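Local coordinates for protein probable ribonuclease HepT (Haemophilus influenzae, PDB 1JOG) that probably acts as the RNase toxin of a type VII toxin-antitoxin system, works as a homodimer and is neutralized by its cognate antitoxin MntA, at residues R28-M33 / D40-G45; N107-T112 / M119-Q124. One frame throughout, in Å; residues are numbered along the deposited sequence.

Contact 1. Residues R28-M33 / D40-G45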
ATOM      1  N   ARG A  28     -19.554 -12.828  -7.763  1.00 33.35           N
ATOM      2  CA  ARG A  28     -18.858 -13.670  -8.689  1.00 36.94           C
ATOM      3  C   ARG A  28     -19.234 -13.510 -10.163  1.00 44.27           C
ATOM      4  O   ARG A  28     -18.378 -13.478 -11.062  1.00 48.94           O
ATOM      5  CB  ARG A  28     -19.036 -15.064  -8.173  1.00 38.91           C
ATOM      6  CG  ARG A  28     -18.269 -15.154  -6.870  1.00 69.32           C
ATOM      7  CD  ARG A  28     -17.084 -16.125  -6.971  1.00 83.06           C
ATOM      8  NE  ARG A  28     -17.518 -17.499  -6.673  1.00 85.09           N
ATOM      9  CZ  ARG A  28     -16.768 -18.596  -6.805  1.00 86.13           C
ATOM     10  NH1 ARG A  28     -15.495 -18.500  -7.243  1.00 83.91           N
ATOM     11  NH2 ARG A  28     -17.295 -19.797  -6.502  1.00 79.58           N
ATOM     12  N   ASN A  29     -20.529 -13.405 -10.406  1.00 27.94           N
ATOM     13  CA  ASN A  29     -21.035 -13.207 -11.748  1.00 30.42           C
ATOM     14  C   ASN A  29     -20.491 -11.945 -12.365  1.00 32.79           C
ATOM     15  O   ASN A  29     -20.228 -11.900 -13.551  1.00 44.19           O
ATOM     16  CB  ASN A  29     -22.563 -13.082 -11.722  1.00 30.89           C
ATOM     17  CG  ASN A  29     -23.241 -14.386 -11.968  1.00 71.24           C
ATOM     18  OD1 ASN A  29     -22.905 -15.095 -12.929  1.00 66.30           O
ATOM     19  ND2 ASN A  29     -24.217 -14.716 -11.123  1.00 65.72           N
ATOM     20  N   TRP A  30     -20.346 -10.901 -11.556  1.00 40.07           N
ATOM     21  CA  TRP A  30     -19.864  -9.637 -12.097  1.00 24.94           C
ATOM     22  C   TRP A  30     -18.382  -9.677 -12.221  1.00 32.90           C
ATOM     23  O   TRP A  30     -17.877  -9.351 -13.301  1.00 42.30           O
ATOM     24  CB  TRP A  30     -20.242  -8.476 -11.209  1.00 46.38           C
ATOM     25  CG  TRP A  30     -19.690  -7.234 -11.750  1.00 44.89           C
ATOM     26  CD1 TRP A  30     -20.211  -6.488 -12.750  1.00 33.91           C
ATOM     27  CD2 TRP A  30     -18.480  -6.595 -11.357  1.00 42.93           C
ATOM     28  NE1 TRP A  30     -19.406  -5.432 -13.015  1.00 35.48           N
ATOM     29  CE2 TRP A  30     -18.332  -5.458 -12.166  1.00 44.25           C
ATOM     30  CE3 TRP A  30     -17.519  -6.863 -10.391  1.00 22.54           C
ATOM     31  CZ2 TRP A  30     -17.248  -4.573 -12.042  1.00 27.34           C
ATOM     32  CZ3 TRP A  30     -16.453  -6.003 -10.256  1.00 33.68           C
ATOM     33  CH2 TRP A  30     -16.322  -4.854 -11.086  1.00 34.76           C
ATOM     34  N   PHE A  31     -17.698 -10.072 -11.125  1.00 21.86           N
ATOM     35  CA  PHE A  31     -16.227 -10.207 -11.057  1.00 36.50           C
ATOM     36  C   PHE A  31     -15.647 -11.282 -12.032  1.00 38.39           C
ATOM     37  O   PHE A  31     -14.576 -11.086 -12.578  1.00 36.04           O
ATOM     38  CB  PHE A  31     -15.789 -10.557  -9.630  1.00 26.28           C
ATOM     39  CG  PHE A  31     -14.286 -10.537  -9.424  1.00 42.06           C
ATOM     40  CD1 PHE A  31     -13.619  -9.356  -9.129  1.00 23.96           C
ATOM     41  CD2 PHE A  31     -13.570 -11.709  -9.427  1.00 20.97           C
ATOM     42  CE1 PHE A  31     -12.315  -9.344  -8.855  1.00 24.41           C
ATOM     43  CE2 PHE A  31     -12.240 -11.722  -9.155  1.00 26.01           C
ATOM     44  CZ  PHE A  31     -11.592 -10.549  -8.858  1.00 26.92           C
ATOM     45  N   ASP A  32     -16.347 -12.387 -12.294  1.00 32.23           N
ATOM     46  CA  ASP A  32     -15.785 -13.400 -13.235  1.00 57.18           C
ATOM     47  C   ASP A  32     -15.695 -12.930 -14.722  1.00 44.73           C
ATOM     48  O   ASP A  32     -14.918 -13.453 -15.520  1.00 41.36           O
ATOM     49  CB  ASP A  32     -16.622 -14.683 -13.178  1.00 59.75           C
ATOM     50  CG  ASP A  32     -16.491 -15.407 -11.864  1.00 74.81           C
ATOM     51  OD1 ASP A  32     -17.342 -16.292 -11.609  1.00 76.83           O
ATOM     52  OD2 ASP A  32     -15.543 -15.112 -11.099  1.00 58.57           O
HETATM   53  N   MSE A  33     -16.524 -11.953 -15.062  1.00 43.29           N
HETATM   54  CA  MSE A  33     -16.651 -11.351 -16.382  1.00 46.35           C
HETATM   55  C   MSE A  33     -15.568 -10.326 -16.727  1.00 49.50           C
HETATM   56  O   MSE A  33     -15.218 -10.144 -17.886  1.00 46.12           O
HETATM   57  CB  MSE A  33     -18.034 -10.619 -16.461  1.00 35.06           C
HETATM   58  CG  MSE A  33     -19.286 -11.486 -16.572  1.00 63.06           C
HETATM   59 SE   MSE A  33     -20.889 -10.423 -16.703  1.00 51.74          SE
HETATM   60  CE  MSE A  33     -20.326  -9.249 -18.068  1.00 41.35           C
ATOM     61  N   ASP A  40      -7.451  -8.389 -10.825  1.00 38.84           N
ATOM     62  CA  ASP A  40      -6.400  -8.292  -9.813  1.00 37.33           C
ATOM     63  C   ASP A  40      -6.085  -6.886  -9.321  1.00 32.08           C
ATOM     64  O   ASP A  40      -5.483  -6.718  -8.237  1.00 26.68           O
ATOM     65  CB  ASP A  40      -5.136  -8.981 -10.285  1.00 55.17           C
ATOM     66  CG  ASP A  40      -4.330  -8.158 -11.258  1.00 44.24           C
ATOM     67  OD1 ASP A  40      -4.882  -7.641 -12.258  1.00 61.06           O
ATOM     68  OD2 ASP A  40      -3.113  -8.047 -11.015  1.00 51.73           O
ATOM     69  N   THR A  41      -6.456  -5.883 -10.102  1.00 25.40           N
ATOM     70  CA  THR A  41      -6.200  -4.541  -9.644  1.00 29.50           C
ATOM     71  C   THR A  41      -7.140  -4.364  -8.461  1.00 39.22           C
ATOM     72  O   THR A  41      -6.779  -3.760  -7.470  1.00 22.79           O
ATOM     73  CB  THR A  41      -6.506  -3.530 -10.700  1.00 27.61           C
ATOM     74  OG1 THR A  41      -5.434  -3.552 -11.667  1.00 30.41           O
ATOM     75  CG2 THR A  41      -6.645  -2.039 -10.053  1.00 31.71           C
ATOM     76  N   LEU A  42      -8.321  -4.965  -8.572  1.00 20.18           N
ATOM     77  CA  LEU A  42      -9.341  -4.902  -7.547  1.00 38.05           C
ATOM     78  C   LEU A  42      -8.939  -5.597  -6.274  1.00 41.26           C
ATOM     79  O   LEU A  42      -9.319  -5.161  -5.181  1.00 26.51           O
ATOM     80  CB  LEU A  42     -10.638  -5.515  -8.020  1.00 18.72           C
ATOM     81  CG  LEU A  42     -11.534  -4.572  -8.796  1.00 33.36           C
ATOM     82  CD1 LEU A  42     -12.737  -5.345  -9.344  1.00 28.21           C
ATOM     83  CD2 LEU A  42     -11.920  -3.389  -7.859  1.00 26.29           C
ATOM     84  N   ILE A  43      -8.216  -6.691  -6.413  1.00 34.98           N
ATOM     85  CA  ILE A  43      -7.728  -7.399  -5.236  1.00 29.73           C
ATOM     86  C   ILE A  43      -6.581  -6.594  -4.681  1.00 29.47           C
ATOM     87  O   ILE A  43      -6.431  -6.493  -3.474  1.00 25.58           O
ATOM     88  CB  ILE A  43      -7.247  -8.842  -5.617  1.00 27.78           C
ATOM     89  CG1 ILE A  43      -8.472  -9.755  -5.743  1.00 31.63           C
ATOM     90  CG2 ILE A  43      -6.315  -9.420  -4.532  1.00 16.02           C
ATOM     91  CD1 ILE A  43      -8.051 -11.197  -5.948  1.00 71.89           C
ATOM     92  N   ALA A  44      -5.737  -6.051  -5.566  1.00 23.13           N
ATOM     93  CA  ALA A  44      -4.622  -5.168  -5.156  1.00 24.32           C
ATOM     94  C   ALA A  44      -5.244  -4.022  -4.309  1.00 36.64           C
ATOM     95  O   ALA A  44      -4.812  -3.741  -3.217  1.00 25.93           O
ATOM     96  CB  ALA A  44      -3.976  -4.553  -6.365  1.00 34.67           C
ATOM     97  N   GLY A  45      -6.315  -3.419  -4.825  1.00 26.61           N
ATOM     98  CA  GLY A  45      -6.979  -2.301  -4.162  1.00 23.56           C
ATOM     99  C   GLY A  45      -7.615  -2.614  -2.826  1.00 26.96           C
ATOM    100  O   GLY A  45      -7.531  -1.799  -1.925  1.00 29.75           O
TER

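Contact 2. Residues N107-T112 / M119-Q124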
ATOM      1  N   ASN A 107       2.635  -6.545   7.389  1.00 30.13           N
ATOM      2  CA  ASN A 107       4.075  -6.570   7.043  1.00 29.87           C
ATOM      3  C   ASN A 107       4.424  -7.464   5.864  1.00 44.88           C
ATOM      4  O   ASN A 107       5.592  -7.571   5.579  1.00 44.71           O
ATOM      5  CB  ASN A 107       4.937  -7.070   8.182  1.00 28.14           C
ATOM      6  CG  ASN A 107       4.854  -6.159   9.475  1.00 54.37           C
ATOM      7  OD1 ASN A 107       4.764  -4.933   9.381  1.00 29.18           O
ATOM      8  ND2 ASN A 107       4.918  -6.778  10.669  1.00 38.22           N
ATOM      9  N   ILE A 108       3.462  -8.155   5.220  1.00 27.91           N
ATOM     10  CA  ILE A 108       3.819  -8.929   4.025  1.00 40.79           C
ATOM     11  C   ILE A 108       3.056  -8.394   2.808  1.00 39.42           C
ATOM     12  O   ILE A 108       3.225  -8.887   1.692  1.00 40.72           O
ATOM     13  CB  ILE A 108       3.508 -10.465   4.187  1.00 34.18           C
ATOM     14  CG1 ILE A 108       2.027 -10.705   4.511  1.00 25.13           C
ATOM     15  CG2 ILE A 108       4.432 -10.988   5.210  1.00 14.97           C
ATOM     16  CD1 ILE A 108       1.693 -12.080   4.909  1.00 41.91           C
ATOM     17  N   THR A 109       2.179  -7.408   3.021  1.00 32.62           N
ATOM     18  CA  THR A 109       1.452  -6.876   1.880  1.00 37.56           C
ATOM     19  C   THR A 109       2.412  -6.266   0.858  1.00 26.38           C
ATOM     20  O   THR A 109       2.017  -6.122  -0.296  1.00 31.13           O
ATOM     21  CB  THR A 109       0.411  -5.842   2.271  1.00 26.51           C
ATOM     22  OG1 THR A 109       1.068  -4.710   2.810  1.00 46.67           O
ATOM     23  CG2 THR A 109      -0.555  -6.432   3.275  1.00 44.08           C
ATOM     24  N   SER A 110       3.645  -5.907   1.257  1.00 29.19           N
ATOM     25  CA  SER A 110       4.624  -5.384   0.275  1.00 42.04           C
ATOM     26  C   SER A 110       5.056  -6.520  -0.657  1.00 41.92           C
ATOM     27  O   SER A 110       5.732  -6.282  -1.674  1.00 34.38           O
ATOM     28  CB  SER A 110       5.912  -4.808   0.912  1.00 11.23           C
ATOM     29  OG  SER A 110       6.717  -5.813   1.582  1.00 46.17           O
ATOM     30  N   HIS A 111       4.675  -7.751  -0.321  1.00 31.67           N
ATOM     31  CA  HIS A 111       5.016  -8.895  -1.211  1.00 50.01           C
ATOM     32  C   HIS A 111       3.844  -9.248  -2.108  1.00 41.78           C
ATOM     33  O   HIS A 111       3.917 -10.151  -2.936  1.00 35.50           O
ATOM     34  CB  HIS A 111       5.422 -10.126  -0.400  1.00 49.08           C
ATOM     35  CG  HIS A 111       6.638  -9.892   0.415  1.00 58.34           C
ATOM     36  ND1 HIS A 111       7.387  -8.743   0.285  1.00 64.83           N
ATOM     37  CD2 HIS A 111       7.200 -10.602   1.417  1.00 71.80           C
ATOM     38  CE1 HIS A 111       8.360  -8.754   1.180  1.00 76.63           C
ATOM     39  NE2 HIS A 111       8.268  -9.872   1.881  1.00 70.70           N
ATOM     40  N   THR A 112       2.762  -8.494  -1.954  1.00 35.07           N
ATOM     41  CA  THR A 112       1.555  -8.742  -2.704  1.00 47.66           C
ATOM     42  C   THR A 112       1.616  -8.664  -4.264  1.00 33.59           C
ATOM     43  O   THR A 112       0.604  -8.941  -4.952  1.00 28.22           O
ATOM     44  CB  THR A 112       0.380  -7.900  -2.003  1.00  7.88           C
ATOM     45  OG1 THR A 112      -0.357  -8.851  -1.229  1.00 62.94           O
ATOM     46  CG2 THR A 112      -0.575  -7.202  -2.962  1.00 54.53           C
HETATM   47  N   MSE A 119      -3.618 -13.416  -2.982  1.00 39.81           N
HETATM   48  CA  MSE A 119      -4.907 -14.145  -2.794  1.00 25.97           C
HETATM   49  C   MSE A 119      -4.970 -14.568  -1.309  1.00 16.84           C
HETATM   50  O   MSE A 119      -6.013 -14.537  -0.647  1.00 35.52           O
HETATM   51  CB  MSE A 119      -4.939 -15.457  -3.630  1.00 32.74           C
HETATM   52  CG  MSE A 119      -5.028 -15.278  -5.184  1.00 48.15           C
HETATM   53 SE   MSE A 119      -6.439 -14.108  -5.734  1.00 67.27          SE
HETATM   54  CE  MSE A 119      -8.017 -14.717  -4.831  1.00 68.71           C
ATOM     55  N   ALA A 120      -3.819 -14.993  -0.807  1.00 22.87           N
ATOM     56  CA  ALA A 120      -3.750 -15.472   0.562  1.00 20.91           C
ATOM     57  C   ALA A 120      -4.110 -14.322   1.531  1.00 49.39           C
ATOM     58  O   ALA A 120      -4.856 -14.517   2.498  1.00 39.68           O
ATOM     59  CB  ALA A 120      -2.361 -16.022   0.840  1.00 27.87           C
ATOM     60  N   VAL A 121      -3.629 -13.116   1.254  1.00 30.22           N
ATOM     61  CA  VAL A 121      -3.936 -12.024   2.140  1.00 41.61           C
ATOM     62  C   VAL A 121      -5.399 -11.618   1.959  1.00 39.17           C
ATOM     63  O   VAL A 121      -6.104 -11.281   2.923  1.00 30.83           O
ATOM     64  CB  VAL A 121      -2.965 -10.830   1.883  1.00 58.17           C
ATOM     65  CG1 VAL A 121      -3.485  -9.519   2.520  1.00 30.40           C
ATOM     66  CG2 VAL A 121      -1.603 -11.190   2.432  1.00 20.26           C
ATOM     67  N   TYR A 122      -5.893 -11.713   0.742  1.00 23.13           N
ATOM     68  CA  TYR A 122      -7.261 -11.248   0.531  1.00 28.80           C
ATOM     69  C   TYR A 122      -8.261 -12.156   1.226  1.00 42.82           C
ATOM     70  O   TYR A 122      -9.247 -11.725   1.791  1.00 31.18           O
ATOM     71  CB  TYR A 122      -7.528 -11.140  -0.954  1.00 15.73           C
ATOM     72  CG  TYR A 122      -8.950 -10.716  -1.301  1.00 18.27           C
ATOM     73  CD1 TYR A 122      -9.292  -9.367  -1.336  1.00 21.85           C
ATOM     74  CD2 TYR A 122      -9.965 -11.662  -1.476  1.00 10.64           C
ATOM     75  CE1 TYR A 122     -10.658  -8.939  -1.512  1.00 15.55           C
ATOM     76  CE2 TYR A 122     -11.351 -11.274  -1.682  1.00  8.75           C
ATOM     77  CZ  TYR A 122     -11.674  -9.894  -1.693  1.00 36.40           C
ATOM     78  OH  TYR A 122     -12.973  -9.445  -1.925  1.00 28.69           O
ATOM     79  N   ALA A 123      -7.977 -13.437   1.189  1.00 46.80           N
ATOM     80  CA  ALA A 123      -8.827 -14.415   1.821  1.00 36.80           C
ATOM     81  C   ALA A 123      -9.008 -14.122   3.345  1.00 39.77           C
ATOM     82  O   ALA A 123      -9.942 -14.583   3.988  1.00 37.52           O
ATOM     83  CB  ALA A 123      -8.174 -15.810   1.643  1.00 28.12           C
ATOM     84  N   GLN A 124      -8.052 -13.433   3.939  1.00 31.15           N
ATOM     85  CA  GLN A 124      -8.109 -13.159   5.359  1.00 21.67           C
ATOM     86  C   GLN A 124      -8.927 -11.905   5.645  1.00 28.79           C
ATOM     87  O   GLN A 124      -9.202 -11.624   6.798  1.00 31.82           O
ATOM     88  CB  GLN A 124      -6.646 -13.003   5.931  1.00 15.76           C
ATOM     89  CG  GLN A 124      -5.682 -14.177   5.719  1.00 44.76           C
ATOM     90  CD  GLN A 124      -4.206 -13.919   6.176  1.00 61.80           C
ATOM     91  OE1 GLN A 124      -3.952 -13.181   7.128  1.00 83.42           O
ATOM     92  NE2 GLN A 124      -3.240 -14.566   5.500  1.00 68.12           N
TER

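Contact 1. Residues R28-M33 / D40-G45
Helices 8-26 and 36-68 form a helical hairpin in this all-alpha nucleotidyltransferase substrate-binding-like fold, and the link between them contains the short helix 28-31, whose W30 and F31 meet L42. No hydrogen bond spans the two segments; only about 160 Å² is buried, and side chains do all the touching. The closest pair of CA atoms, those of F31 and L42, is 9.4 Å apart, a gap bridged by the rings and the leucine. One methyl, CD1 of L42, serves both aromatics: it lies 3.9 Å from CZ3 of W30 and 4.1 Å from CE1 of F31. Both approaches come at a ring edge, near the ring plane, so neither is a CH-pi contact over a face. The indole and the leucine side chain run at about a right angle, whereas F31 and L42 slip past each other in opposite directions. With CG anti to the backbone N in W30 (chi1 177°) and in F31 (chi1 -172°), these torsions bring both ring edges to the L42 methyl, in W30 through the far end of the indole. I43 adds a looser apolar touch, its CG1 4.5 Å from CZ of F31. Beyond this pairing, W30 packs on V38 of the second subunit, and L42 on T41 of that subunit, while I43 also touches M119 on helix 115-123.

Contact 2. Residues N107-T112 / M119-Q124
Between N107 and T112 the backbone turns through a 3-10 segment at 109-111, with H111 N bonded to I108 O at 2.7 Å and T112 N to T109 O at 3.0 Å; facing it is the last part of helix 115-123, and the nearest CA atoms, of T109 and V121, are 7.5 Å apart. The first segment holds six of the eight residues of the RX(4)HXY motif of HepT toxins, including H111, a probable active-site residue. V121 carries the contact from the helical side: its side chain leaves the helix in the direction of 107-112 and its two methyls divide the work. CG1 of V121 stands anti to the backbone N (chi1 164°), which sends it to 4.3 Å from CG2 of T109 and leaves CG2 to meet CG1 of I108 at 4.2 Å. No hydrogen bond joins the segments, which bury about 129 Å² together, so between them the contact is made by aliphatic carbons; H111 and T112 also touch K117 and A118 earlier on the helix. T109 separates its two branches: the methyl faces V121, while OG1 is hydrogen-bonded to E51 of helix 36-68 and to the carbonyl O of R106, the other probable active-site residue. This ties the 3-10 turn to helices 36-68 and 96-106. V121 also packs on M105 of the latter, and T112 meets F52 of the second subunit. At the C-terminal end, the side chain of Q124 turns back along the helix, NE2 reaching A120 O in a weak bond of 3.4 Å (N-H...O angle 128°).

Overall arrangement
From the N terminus, helix 8-26 leads into the connection that contact 1 closes, with six residues between its segments, before helix 36-68 runs on. Helices 80-89 and 96-106 follow, and contact 2 then closes a second local loop, again spanning six residues, between the motif turn and helix 115-123. The two loops are in series: neither nests in nor crosses the other. Their centres are 16 Å apart, yet the contacts touch, with CG2 of I43 lying 4.2 Å from CB of Y122. Helix 36-68 thus joins the hairpin end to the motif region, and both contacts also reach the second subunit.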